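Local structure of peptidase M3B, oligoendopeptidase F (2QR4) at residues L361-F365 / Y423-H427; Y428-F432 / A562-F566; T435-T440 / Y505-F509. The protein is probably a metal-dependent M3 family peptidase that hydrolyses peptide bonds in oligopeptides. Residues are numbered along the deposited sequence.

Contact 1: residues L361-F365 / Y423-H427; sequences LDQLF and YVLNH
This contact joins two helices of the M3 peptidase fold. Residues 361-365 are the first turn of helix 361-379. Later in that helix comes the sequence HEMGH, the HEXXH motif that in family M3 carries zinc ligands and the catalytic glutamate. Residues 423-427 lie on the long helix 418-454. Both segments are helical, and the short axes pass 12.2 Å apart at a signed crossing angle of -50°. The wide gap is bridged by long side chains. CA atoms are nearest between Leu361 and Val424 (8.8 Å) and between Asp362 and His427 (9.0 Å). Leu361 points toward the partner, and its CD1 lies 4.4 Å from Tyr423 CD1. Asp362 leaves its helix sideways, but with chi1 about -100°, between the usual wells, its carboxylate swings across. Its OD2 is 2.7 Å from Tyr423 OH, near the plane of the ring, and its OD1 is 3.5 Å from His427 CE1. Tyr423 and His427 both take the t rotamer. One helical turn apart, with His427 N hydrogen-bonded to Tyr423 O at 2.9 Å, they reach out side by side. Phe365, chi1 m, also points across, and it packs on Glu404, Leu407 and Thr408 of helix 394-414. Its ring meets the His427 ring obliquely, with centroids 4.3 Å apart and planes at 44°. His427 NE2 sits over one face of Phe365, 3.7 Å from Phe365 CD2.

Contact 2: residues Y428-F432 / A562-F566; sequences YLDGF and AMSMF
This is a buried, aromatic-rich helix-helix contact inside the M3 peptidase fold. It packs the N-terminal half of helix 418-454 against the C-terminal helix 557-579. Both segments are regular helix, with Phe432 N to Tyr428 O at 3.0 Å and Phe566 N to Ala562 O at 2.9 Å. The short axes come within 11.2 Å and their directions differ by 137°, a signed crossing angle of -137°. The nearest CA atoms are those of Leu429 and Phe566, 6.4 Å apart. Phe432 and Phe566, both chi1 t, form the centre. Their rings meet obliquely, with centroids 4.6 Å apart, planes at 51° and Phe432 CG 3.3 Å from Phe566 CD1. Phe566 CB makes a CH-pi contact 4.0 Å from the Phe432 centroid. Leu429, chi1 m and chi2 t, places CD2 over the face of Phe566, 3.8 Å from the centroid. Two selenomethionines add Met-aromatic contacts. Met563 SE lies at the edge of Phe432, 3.8 Å from CZ of that ring. Met565 SE approaches Tyr428 obliquely, 3.6 Å from Tyr428 OH. Ala562 fills in small, its CB 3.9 Å from Phe432 CE2. Arg569 adds a cation-pi contact to Tyr428. Within the contact itself, the helices are held by dispersion and ring contacts. Between these two segments, the contact therefore depends on the fit of apolar and aromatic side chains rather than on directed polar bonds.

Contact 3: residues T435-T440 / Y505-F509; sequences TVFRQT and YSTGF
Helix 503-520 packs here closely against helix 418-454. The short axes of 505-509 and 435-440 approach to 8.2 Å and run nearly antiparallel, at 158° (signed crossing angle -158°). Segment 435-440 is helical with a wider pi-type turn at 435-438. Tyr505, chi1 m, points toward the partner, and its O lies 3.5 Å from Thr435 CG2. Ser506 is the centre of the register, with its CA 4.4 Å from Val436 CA. Its small side chain, chi1 m, is a knob in a hole lined by Thr435, Val436, Gln439 and Thr440. Ser506 OG donates to Thr435 O at 2.8 Å. It also lies 2.9 Å from Thr440 OG1, which donates to Val436 O at 2.6 Å. Phe509, chi1 t, sits one turn beyond Tyr505. Its CB is 3.8 Å from Thr435 CG2, and its CD2 is 3.9 Å from Val436 CG1. A small serine knob in a four-residue hole fits the close, nearly antiparallel approach of these two helices within the helical M3 peptidase fold.

All three contacts use helix 418-454, which meets a different helix in each. The centre of contact 1 lies farthest from the centre of the chain, about 23 Å away, and the contact is partly buried. Its chemistry mixes a carboxylate with aromatic rings. Contact 2 is the most buried and is essentially apolar. The centre of contact 3 is closest, about 9 Å from the chain centre, yet it is only partly buried, with the smallest axis separation and a serine hydrogen bond to a backbone carbonyl. Contacts 1 and 2 merely adjoin in sequence. Contacts 2 and 3 touch directly: Phe432 CD2 is 3.4 Å from Phe509 CE2, and Met563 SE is 3.8 Å from Phe437 CZ.

Contact 1: residues L361-F365 / Y423-H427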
ATOM      1  N   LEU A 361      34.629 -18.309 -23.085  1.00 52.10           N
ATOM      2  CA  LEU A 361      34.250 -17.212 -23.974  1.00 53.14           C
ATOM      3  C   LEU A 361      33.319 -16.174 -23.328  1.00 51.90           C
ATOM      4  O   LEU A 361      33.402 -14.975 -23.625  1.00 45.72           O
ATOM      5  CB  LEU A 361      33.639 -17.770 -25.257  1.00 51.95           C
ATOM      6  CG  LEU A 361      34.099 -17.046 -26.521  1.00 55.07           C
ATOM      7  CD1 LEU A 361      33.967 -17.946 -27.737  1.00 52.22           C
ATOM      8  CD2 LEU A 361      33.321 -15.760 -26.703  1.00 56.59           C
ATOM      9  N   ASP A 362      32.437 -16.632 -22.446  1.00 46.92           N
ATOM     10  CA  ASP A 362      31.581 -15.717 -21.700  1.00 45.31           C
ATOM     11  C   ASP A 362      32.370 -14.765 -20.795  1.00 42.61           C
ATOM     12  O   ASP A 362      32.081 -13.571 -20.753  1.00 34.25           O
ATOM     13  CB  ASP A 362      30.531 -16.486 -20.895  1.00 46.56           C
ATOM     14  CG  ASP A 362      29.177 -16.513 -21.586  1.00 53.58           C
ATOM     15  OD1 ASP A 362      28.742 -15.444 -22.071  1.00 51.64           O
ATOM     16  OD2 ASP A 362      28.546 -17.594 -21.639  1.00 51.68           O
ATOM     17  N   GLN A 363      33.368 -15.287 -20.083  1.00 44.09           N
ATOM     18  CA  GLN A 363      34.153 -14.472 -19.145  1.00 47.96           C
ATOM     19  C   GLN A 363      34.980 -13.392 -19.858  1.00 43.79           C
ATOM     20  O   GLN A 363      35.293 -12.343 -19.283  1.00 32.86           O
ATOM     21  CB  GLN A 363      35.058 -15.353 -18.276  1.00 45.90           C
ATOM     22  CG  GLN A 363      34.347 -16.511 -17.579  1.00 50.66           C
ATOM     23  CD  GLN A 363      35.265 -17.270 -16.629  1.00 55.94           C
ATOM     24  OE1 GLN A 363      35.223 -18.501 -16.549  1.00 59.32           O
ATOM     25  NE2 GLN A 363      36.105 -16.535 -15.908  1.00 61.88           N
ATOM     26  N   LEU A 364      35.330 -13.664 -21.113  1.00 41.53           N
ATOM     27  CA  LEU A 364      36.031 -12.701 -21.952  1.00 41.10           C
ATOM     28  C   LEU A 364      35.180 -11.441 -22.128  1.00 45.53           C
ATOM     29  O   LEU A 364      35.682 -10.313 -22.006  1.00 34.34           O
ATOM     30  CB  LEU A 364      36.365 -13.331 -23.309  1.00 40.25           C
ATOM     31  CG  LEU A 364      37.109 -12.486 -24.343  1.00 36.48           C
ATOM     32  CD1 LEU A 364      38.386 -11.929 -23.751  1.00 46.35           C
ATOM     33  CD2 LEU A 364      37.407 -13.307 -25.591  1.00 40.78           C
ATOM     34  N   PHE A 365      33.891 -11.641 -22.406  1.00 33.65           N
ATOM     35  CA  PHE A 365      32.932 -10.539 -22.487  1.00 35.61           C
ATOM     36  C   PHE A 365      32.817  -9.750 -21.180  1.00 39.42           C
ATOM     37  O   PHE A 365      32.695  -8.520 -21.191  1.00 31.06           O
ATOM     38  CB  PHE A 365      31.561 -11.060 -22.920  1.00 32.67           C
ATOM     39  CG  PHE A 365      31.453 -11.281 -24.397  1.00 43.01           C
ATOM     40  CD1 PHE A 365      31.751 -12.514 -24.951  1.00 38.33           C
ATOM     41  CD2 PHE A 365      31.086 -10.237 -25.241  1.00 40.35           C
ATOM     42  CE1 PHE A 365      31.659 -12.709 -26.317  1.00 37.93           C
ATOM     43  CE2 PHE A 365      31.002 -10.426 -26.601  1.00 21.56           C
ATOM     44  CZ  PHE A 365      31.288 -11.664 -27.140  1.00 33.31           C
ATOM     45  N   TYR A 423      28.227 -19.238 -31.970  1.00 36.85           N
ATOM     46  CA  TYR A 423      28.094 -18.899 -30.566  1.00 37.88           C
ATOM     47  C   TYR A 423      28.046 -17.394 -30.376  1.00 41.23           C
ATOM     48  O   TYR A 423      27.180 -16.891 -29.656  1.00 38.45           O
ATOM     49  CB  TYR A 423      29.219 -19.485 -29.698  1.00 53.28           C
ATOM     50  CG  TYR A 423      28.984 -19.174 -28.236  1.00 48.45           C
ATOM     51  CD1 TYR A 423      29.589 -18.077 -27.625  1.00 47.56           C
ATOM     52  CD2 TYR A 423      28.098 -19.942 -27.488  1.00 53.35           C
ATOM     53  CE1 TYR A 423      29.347 -17.778 -26.294  1.00 49.15           C
ATOM     54  CE2 TYR A 423      27.840 -19.656 -26.166  1.00 55.73           C
ATOM     55  CZ  TYR A 423      28.462 -18.575 -25.569  1.00 62.64           C
ATOM     56  OH  TYR A 423      28.187 -18.306 -24.239  1.00 67.48           O
ATOM     57  N   VAL A 424      28.958 -16.659 -31.012  1.00 36.02           N
ATOM     58  CA  VAL A 424      28.965 -15.219 -30.779  1.00 36.63           C
ATOM     59  C   VAL A 424      27.824 -14.466 -31.477  1.00 36.35           C
ATOM     60  O   VAL A 424      27.285 -13.497 -30.943  1.00 43.07           O
ATOM     61  CB  VAL A 424      30.375 -14.574 -30.912  1.00 40.77           C
ATOM     62  CG1 VAL A 424      31.417 -15.585 -31.343  1.00 34.43           C
ATOM     63  CG2 VAL A 424      30.352 -13.320 -31.759  1.00 29.40           C
ATOM     64  N   LEU A 425      27.408 -14.954 -32.635  1.00 38.51           N
ATOM     65  CA  LEU A 425      26.243 -14.404 -33.304  1.00 35.73           C
ATOM     66  C   LEU A 425      25.018 -14.509 -32.394  1.00 39.50           C
ATOM     67  O   LEU A 425      24.298 -13.530 -32.169  1.00 46.42           O
ATOM     68  CB  LEU A 425      25.994 -15.157 -34.607  1.00 44.77           C
ATOM     69  CG  LEU A 425      26.353 -14.526 -35.957  1.00 50.35           C
ATOM     70  CD1 LEU A 425      27.038 -13.177 -35.852  1.00 43.68           C
ATOM     71  CD2 LEU A 425      27.157 -15.495 -36.812  1.00 38.11           C
ATOM     72  N   ASN A 426      24.791 -15.699 -31.852  1.00 35.50           N
ATOM     73  CA  ASN A 426      23.620 -15.926 -31.008  1.00 41.01           C
ATOM     74  C   ASN A 426      23.709 -15.255 -29.626  1.00 37.07           C
ATOM     75  O   ASN A 426      22.712 -14.779 -29.095  1.00 48.05           O
ATOM     76  CB  ASN A 426      23.335 -17.419 -30.879  1.00 37.55           C
ATOM     77  CG  ASN A 426      22.116 -17.698 -30.049  1.00 45.90           C
ATOM     78  OD1 ASN A 426      22.231 -18.053 -28.882  1.00 50.26           O
ATOM     79  ND2 ASN A 426      20.931 -17.523 -30.635  1.00 40.34           N
ATOM     80  N   HIS A 427      24.905 -15.209 -29.061  1.00 36.70           N
ATOM     81  CA  HIS A 427      25.147 -14.482 -27.826  1.00 41.91           C
ATOM     82  C   HIS A 427      24.717 -13.018 -27.989  1.00 44.52           C
ATOM     83  O   HIS A 427      24.046 -12.464 -27.117  1.00 44.00           O
ATOM     84  CB  HIS A 427      26.631 -14.597 -27.456  1.00 41.11           C
ATOM     85  CG  HIS A 427      27.071 -13.693 -26.342  1.00 58.03           C
ATOM     86  ND1 HIS A 427      26.903 -14.011 -25.010  1.00 54.30           N
ATOM     87  CD2 HIS A 427      27.716 -12.501 -26.366  1.00 53.15           C
ATOM     88  CE1 HIS A 427      27.412 -13.049 -24.261  1.00 48.68           C
ATOM     89  NE2 HIS A 427      27.914 -12.121 -25.059  1.00 52.58           N
TER

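Contact 2: residues Y428-F432 / A562-F566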
ATOM      1  N   TYR A 428      25.092 -12.405 -29.114  1.00 43.61           N
ATOM      2  CA  TYR A 428      24.688 -11.027 -29.417  1.00 40.31           C
ATOM      3  C   TYR A 428      23.166 -10.895 -29.607  1.00 45.29           C
ATOM      4  O   TYR A 428      22.546  -9.968 -29.077  1.00 40.13           O
ATOM      5  CB  TYR A 428      25.404 -10.483 -30.669  1.00 36.39           C
ATOM      6  CG  TYR A 428      24.881  -9.117 -31.087  1.00 39.34           C
ATOM      7  CD1 TYR A 428      25.311  -7.959 -30.434  1.00 33.40           C
ATOM      8  CD2 TYR A 428      23.924  -8.986 -32.107  1.00 37.27           C
ATOM      9  CE1 TYR A 428      24.824  -6.713 -30.786  1.00 39.41           C
ATOM     10  CE2 TYR A 428      23.430  -7.727 -32.477  1.00 31.59           C
ATOM     11  CZ  TYR A 428      23.881  -6.604 -31.805  1.00 40.96           C
ATOM     12  OH  TYR A 428      23.411  -5.362 -32.146  1.00 44.16           O
ATOM     13  N   LEU A 429      22.562 -11.808 -30.368  1.00 37.45           N
ATOM     14  CA  LEU A 429      21.134 -11.668 -30.672  1.00 41.57           C
ATOM     15  C   LEU A 429      20.355 -11.850 -29.391  1.00 42.72           C
ATOM     16  O   LEU A 429      19.330 -11.209 -29.173  1.00 45.10           O
ATOM     17  CB  LEU A 429      20.678 -12.658 -31.751  1.00 39.84           C
ATOM     18  CG  LEU A 429      21.402 -12.534 -33.102  1.00 39.31           C
ATOM     19  CD1 LEU A 429      21.216 -13.784 -33.939  1.00 31.77           C
ATOM     20  CD2 LEU A 429      20.929 -11.305 -33.849  1.00 31.65           C
ATOM     21  N   ASP A 430      20.886 -12.703 -28.525  1.00 44.99           N
ATOM     22  CA  ASP A 430      20.249 -12.999 -27.269  1.00 42.47           C
ATOM     23  C   ASP A 430      20.248 -11.799 -26.315  1.00 44.03           C
ATOM     24  O   ASP A 430      19.205 -11.438 -25.752  1.00 47.56           O
ATOM     25  CB  ASP A 430      20.916 -14.202 -26.628  1.00 51.32           C
ATOM     26  CG  ASP A 430      20.156 -14.709 -25.444  1.00 60.43           C
ATOM     27  OD1 ASP A 430      18.958 -15.036 -25.614  1.00 57.06           O
ATOM     28  OD2 ASP A 430      20.759 -14.772 -24.351  1.00 61.51           O
ATOM     29  N   GLY A 431      21.413 -11.181 -26.136  1.00 43.13           N
ATOM     30  CA  GLY A 431      21.513  -9.962 -25.339  1.00 38.75           C
ATOM     31  C   GLY A 431      20.591  -8.888 -25.894  1.00 46.66           C
ATOM     32  O   GLY A 431      19.951  -8.161 -25.137  1.00 45.13           O
ATOM     33  N   PHE A 432      20.515  -8.799 -27.224  1.00 33.63           N
ATOM     34  CA  PHE A 432      19.636  -7.838 -27.895  1.00 37.19           C
ATOM     35  C   PHE A 432      18.159  -8.160 -27.582  1.00 45.07           C
ATOM     36  O   PHE A 432      17.379  -7.270 -27.258  1.00 43.40           O
ATOM     37  CB  PHE A 432      19.917  -7.880 -29.403  1.00 43.81           C
ATOM     38  CG  PHE A 432      19.366  -6.706 -30.190  1.00 38.58           C
ATOM     39  CD1 PHE A 432      18.002  -6.496 -30.305  1.00 33.36           C
ATOM     40  CD2 PHE A 432      20.223  -5.865 -30.884  1.00 41.59           C
ATOM     41  CE1 PHE A 432      17.502  -5.447 -31.057  1.00 31.21           C
ATOM     42  CE2 PHE A 432      19.737  -4.818 -31.641  1.00 42.22           C
ATOM     43  CZ  PHE A 432      18.373  -4.605 -31.726  1.00 39.07           C
ATOM     44  N   ALA A 562      20.852  -0.276 -35.047  1.00 32.71           N
ATOM     45  CA  ALA A 562      20.983  -1.452 -34.210  1.00 42.15           C
ATOM     46  C   ALA A 562      20.152  -2.585 -34.814  1.00 43.87           C
ATOM     47  O   ALA A 562      20.646  -3.700 -35.001  1.00 42.90           O
ATOM     48  CB  ALA A 562      20.524  -1.141 -32.787  1.00 36.95           C
HETATM   49  N   MSE A 563      18.897  -2.275 -35.135  1.00 29.80           N
HETATM   50  CA  MSE A 563      18.003  -3.218 -35.784  1.00 36.49           C
HETATM   51  C   MSE A 563      18.612  -3.820 -37.048  1.00 45.44           C
HETATM   52  O   MSE A 563      18.516  -5.024 -37.284  1.00 46.92           O
HETATM   53  CB  MSE A 563      16.677  -2.548 -36.118  1.00 37.57           C
HETATM   54  CG  MSE A 563      15.838  -2.197 -34.907  1.00 39.24           C
HETATM   55 SE   MSE A 563      15.357  -3.753 -33.808  1.00 60.89          SE
HETATM   56  CE  MSE A 563      14.365  -2.790 -32.420  1.00 43.22           C
ATOM     57  N   SER A 564      19.252  -2.988 -37.855  1.00 41.20           N
ATOM     58  CA  SER A 564      19.836  -3.472 -39.086  1.00 43.13           C
ATOM     59  C   SER A 564      20.907  -4.499 -38.753  1.00 47.80           C
ATOM     60  O   SER A 564      21.054  -5.525 -39.436  1.00 45.98           O
ATOM     61  CB  SER A 564      20.422  -2.330 -39.915  1.00 32.70           C
ATOM     62  OG  SER A 564      21.211  -2.858 -40.981  1.00 42.57           O
HETATM   63  N   MSE A 565      21.650  -4.224 -37.691  1.00 34.03           N
HETATM   64  CA  MSE A 565      22.693  -5.132 -37.268  1.00 44.53           C
HETATM   65  C   MSE A 565      22.112  -6.440 -36.730  1.00 43.32           C
HETATM   66  O   MSE A 565      22.692  -7.505 -36.898  1.00 38.02           O
HETATM   67  CB  MSE A 565      23.529  -4.481 -36.188  1.00 30.42           C
HETATM   68  CG  MSE A 565      24.724  -5.324 -35.758  1.00 65.75           C
HETATM   69 SE   MSE A 565      25.900  -4.367 -34.515  1.00 90.46          SE
HETATM   70  CE  MSE A 565      25.737  -2.548 -35.273  1.00 75.33           C
ATOM     71  N   PHE A 566      20.970  -6.354 -36.062  1.00 36.48           N
ATOM     72  CA  PHE A 566      20.347  -7.543 -35.504  1.00 44.85           C
ATOM     73  C   PHE A 566      19.960  -8.434 -36.662  1.00 43.08           C
ATOM     74  O   PHE A 566      20.216  -9.637 -36.642  1.00 44.13           O
ATOM     75  CB  PHE A 566      19.121  -7.161 -34.680  1.00 42.38           C
ATOM     76  CG  PHE A 566      18.417  -8.322 -34.048  1.00 41.88           C
ATOM     77  CD1 PHE A 566      18.706  -8.699 -32.746  1.00 36.66           C
ATOM     78  CD2 PHE A 566      17.433  -9.012 -34.739  1.00 45.65           C
ATOM     79  CE1 PHE A 566      18.036  -9.753 -32.145  1.00 45.31           C
ATOM     80  CE2 PHE A 566      16.764 -10.081 -34.148  1.00 40.77           C
ATOM     81  CZ  PHE A 566      17.062 -10.450 -32.852  1.00 37.39           C
TER

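Contact 3: residues T435-T440 / Y505-F509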
ATOM      1  N   THR A 435      17.590  -6.936 -23.856  1.00 38.77           N
ATOM      2  CA  THR A 435      17.843  -5.566 -23.477  1.00 41.89           C
ATOM      3  C   THR A 435      17.054  -4.570 -24.323  1.00 49.60           C
ATOM      4  O   THR A 435      16.688  -3.505 -23.833  1.00 47.03           O
ATOM      5  CB  THR A 435      19.324  -5.263 -23.539  1.00 40.92           C
ATOM      6  OG1 THR A 435      20.017  -6.336 -22.906  1.00 46.31           O
ATOM      7  CG2 THR A 435      19.646  -3.960 -22.813  1.00 37.23           C
ATOM      8  N   VAL A 436      16.772  -4.889 -25.583  1.00 39.87           N
ATOM      9  CA  VAL A 436      15.899  -3.974 -26.318  1.00 47.12           C
ATOM     10  C   VAL A 436      14.435  -4.389 -26.375  1.00 46.61           C
ATOM     11  O   VAL A 436      13.580  -3.629 -25.932  1.00 48.82           O
ATOM     12  CB  VAL A 436      16.473  -3.469 -27.665  1.00 45.53           C
ATOM     13  CG1 VAL A 436      17.604  -4.321 -28.127  1.00 59.81           C
ATOM     14  CG2 VAL A 436      15.386  -3.313 -28.713  1.00 44.56           C
ATOM     15  N   PHE A 437      14.155  -5.593 -26.875  1.00 38.35           N
ATOM     16  CA  PHE A 437      12.781  -6.041 -27.054  1.00 46.04           C
ATOM     17  C   PHE A 437      12.040  -6.216 -25.726  1.00 46.61           C
ATOM     18  O   PHE A 437      10.952  -5.661 -25.532  1.00 47.77           O
ATOM     19  CB  PHE A 437      12.707  -7.317 -27.924  1.00 40.40           C
ATOM     20  CG  PHE A 437      12.917  -7.051 -29.388  1.00 37.72           C
ATOM     21  CD1 PHE A 437      11.959  -6.358 -30.124  1.00 42.53           C
ATOM     22  CD2 PHE A 437      14.089  -7.458 -30.026  1.00 31.09           C
ATOM     23  CE1 PHE A 437      12.163  -6.074 -31.489  1.00 40.00           C
ATOM     24  CE2 PHE A 437      14.293  -7.196 -31.392  1.00 37.54           C
ATOM     25  CZ  PHE A 437      13.324  -6.499 -32.118  1.00 31.98           C
ATOM     26  N   ARG A 438      12.632  -6.973 -24.814  1.00 35.90           N
ATOM     27  CA  ARG A 438      11.980  -7.275 -23.539  1.00 39.30           C
ATOM     28  C   ARG A 438      11.834  -6.022 -22.642  1.00 44.05           C
ATOM     29  O   ARG A 438      10.754  -5.736 -22.122  1.00 47.14           O
ATOM     30  CB  ARG A 438      12.730  -8.412 -22.849  1.00 36.84           C
ATOM     31  CG  ARG A 438      12.180  -8.881 -21.512  1.00 47.93           C
ATOM     32  CD  ARG A 438      12.683 -10.309 -21.228  1.00 52.26           C
ATOM     33  NE  ARG A 438      12.546 -10.713 -19.826  1.00 55.51           N
ATOM     34  CZ  ARG A 438      11.400 -11.098 -19.257  1.00 62.20           C
ATOM     35  NH1 ARG A 438      11.391 -11.439 -17.981  1.00 54.72           N
ATOM     36  NH2 ARG A 438      10.254 -11.129 -19.945  1.00 42.24           N
ATOM     37  N   GLN A 439      12.902  -5.247 -22.498  1.00 39.51           N
ATOM     38  CA  GLN A 439      12.816  -4.041 -21.690  1.00 36.52           C
ATOM     39  C   GLN A 439      11.860  -3.040 -22.315  1.00 40.07           C
ATOM     40  O   GLN A 439      11.100  -2.359 -21.615  1.00 42.59           O
ATOM     41  CB  GLN A 439      14.188  -3.430 -21.463  1.00 33.55           C
ATOM     42  CG  GLN A 439      15.177  -4.392 -20.770  1.00 33.99           C
ATOM     43  CD  GLN A 439      14.581  -5.080 -19.531  1.00 42.40           C
ATOM     44  OE1 GLN A 439      14.722  -6.285 -19.359  1.00 54.07           O
ATOM     45  NE2 GLN A 439      13.938  -4.308 -18.662  1.00 51.33           N
ATOM     46  N   THR A 440      11.854  -2.972 -23.638  1.00 36.27           N
ATOM     47  CA  THR A 440      10.916  -2.078 -24.292  1.00 44.44           C
ATOM     48  C   THR A 440       9.466  -2.549 -24.135  1.00 40.80           C
ATOM     49  O   THR A 440       8.569  -1.730 -23.964  1.00 44.48           O
ATOM     50  CB  THR A 440      11.278  -1.872 -25.744  1.00 44.67           C
ATOM     51  OG1 THR A 440      12.560  -1.241 -25.788  1.00 44.75           O
ATOM     52  CG2 THR A 440      10.248  -0.981 -26.436  1.00 32.35           C
ATOM     53  N   TYR A 505      17.259   0.985 -20.435  1.00 37.93           N
ATOM     54  CA  TYR A 505      18.087  -0.145 -20.835  1.00 45.96           C
ATOM     55  C   TYR A 505      18.166  -0.212 -22.359  1.00 38.00           C
ATOM     56  O   TYR A 505      19.216  -0.458 -22.909  1.00 44.86           O
ATOM     57  CB  TYR A 505      17.541  -1.470 -20.301  1.00 40.89           C
ATOM     58  CG  TYR A 505      17.654  -1.657 -18.807  1.00 43.84           C
ATOM     59  CD1 TYR A 505      18.881  -1.667 -18.167  1.00 42.91           C
ATOM     60  CD2 TYR A 505      16.525  -1.865 -18.043  1.00 46.71           C
ATOM     61  CE1 TYR A 505      18.967  -1.854 -16.789  1.00 48.68           C
ATOM     62  CE2 TYR A 505      16.602  -2.056 -16.689  1.00 33.92           C
ATOM     63  CZ  TYR A 505      17.802  -2.052 -16.062  1.00 46.35           C
ATOM     64  OH  TYR A 505      17.801  -2.231 -14.699  1.00 51.12           O
ATOM     65  N   SER A 506      17.042   0.019 -23.024  1.00 35.86           N
ATOM     66  CA  SER A 506      16.949  -0.139 -24.471  1.00 44.86           C
ATOM     67  C   SER A 506      17.533   1.033 -25.255  1.00 45.07           C
ATOM     68  O   SER A 506      18.087   0.843 -26.340  1.00 47.00           O
ATOM     69  CB  SER A 506      15.493  -0.347 -24.873  1.00 40.62           C
ATOM     70  OG  SER A 506      14.896  -1.310 -24.035  1.00 46.27           O
ATOM     71  N   THR A 507      17.384   2.246 -24.732  1.00 37.41           N
ATOM     72  CA  THR A 507      17.925   3.422 -25.413  1.00 35.90           C
ATOM     73  C   THR A 507      19.431   3.413 -25.264  1.00 33.65           C
ATOM     74  O   THR A 507      20.168   3.746 -26.201  1.00 36.30           O
ATOM     75  CB  THR A 507      17.355   4.757 -24.864  1.00 37.06           C
ATOM     76  OG1 THR A 507      17.634   4.866 -23.468  1.00 42.11           O
ATOM     77  CG2 THR A 507      15.858   4.816 -25.059  1.00 34.72           C
ATOM     78  N   GLY A 508      19.878   2.997 -24.082  1.00 34.00           N
ATOM     79  CA  GLY A 508      21.299   2.904 -23.772  1.00 36.71           C
ATOM     80  C   GLY A 508      22.003   1.871 -24.622  1.00 38.91           C
ATOM     81  O   GLY A 508      23.084   2.127 -25.149  1.00 40.22           O
ATOM     82  N   PHE A 509      21.383   0.704 -24.757  1.00 40.43           N
ATOM     83  CA  PHE A 509      21.927  -0.369 -25.581  1.00 42.35           C
ATOM     84  C   PHE A 509      22.061   0.081 -27.032  1.00 44.58           C
ATOM     85  O   PHE A 509      23.089  -0.143 -27.675  1.00 42.30           O
ATOM     86  CB  PHE A 509      21.007  -1.587 -25.507  1.00 39.30           C
ATOM     87  CG  PHE A 509      21.455  -2.745 -26.358  1.00 39.10           C
ATOM     88  CD1 PHE A 509      22.112  -3.827 -25.791  1.00 42.05           C
ATOM     89  CD2 PHE A 509      21.208  -2.757 -27.724  1.00 41.97           C
ATOM     90  CE1 PHE A 509      22.520  -4.904 -26.569  1.00 46.02           C
ATOM     91  CE2 PHE A 509      21.615  -3.826 -28.510  1.00 40.93           C
ATOM     92  CZ  PHE A 509      22.265  -4.904 -27.932  1.00 40.26           C
TER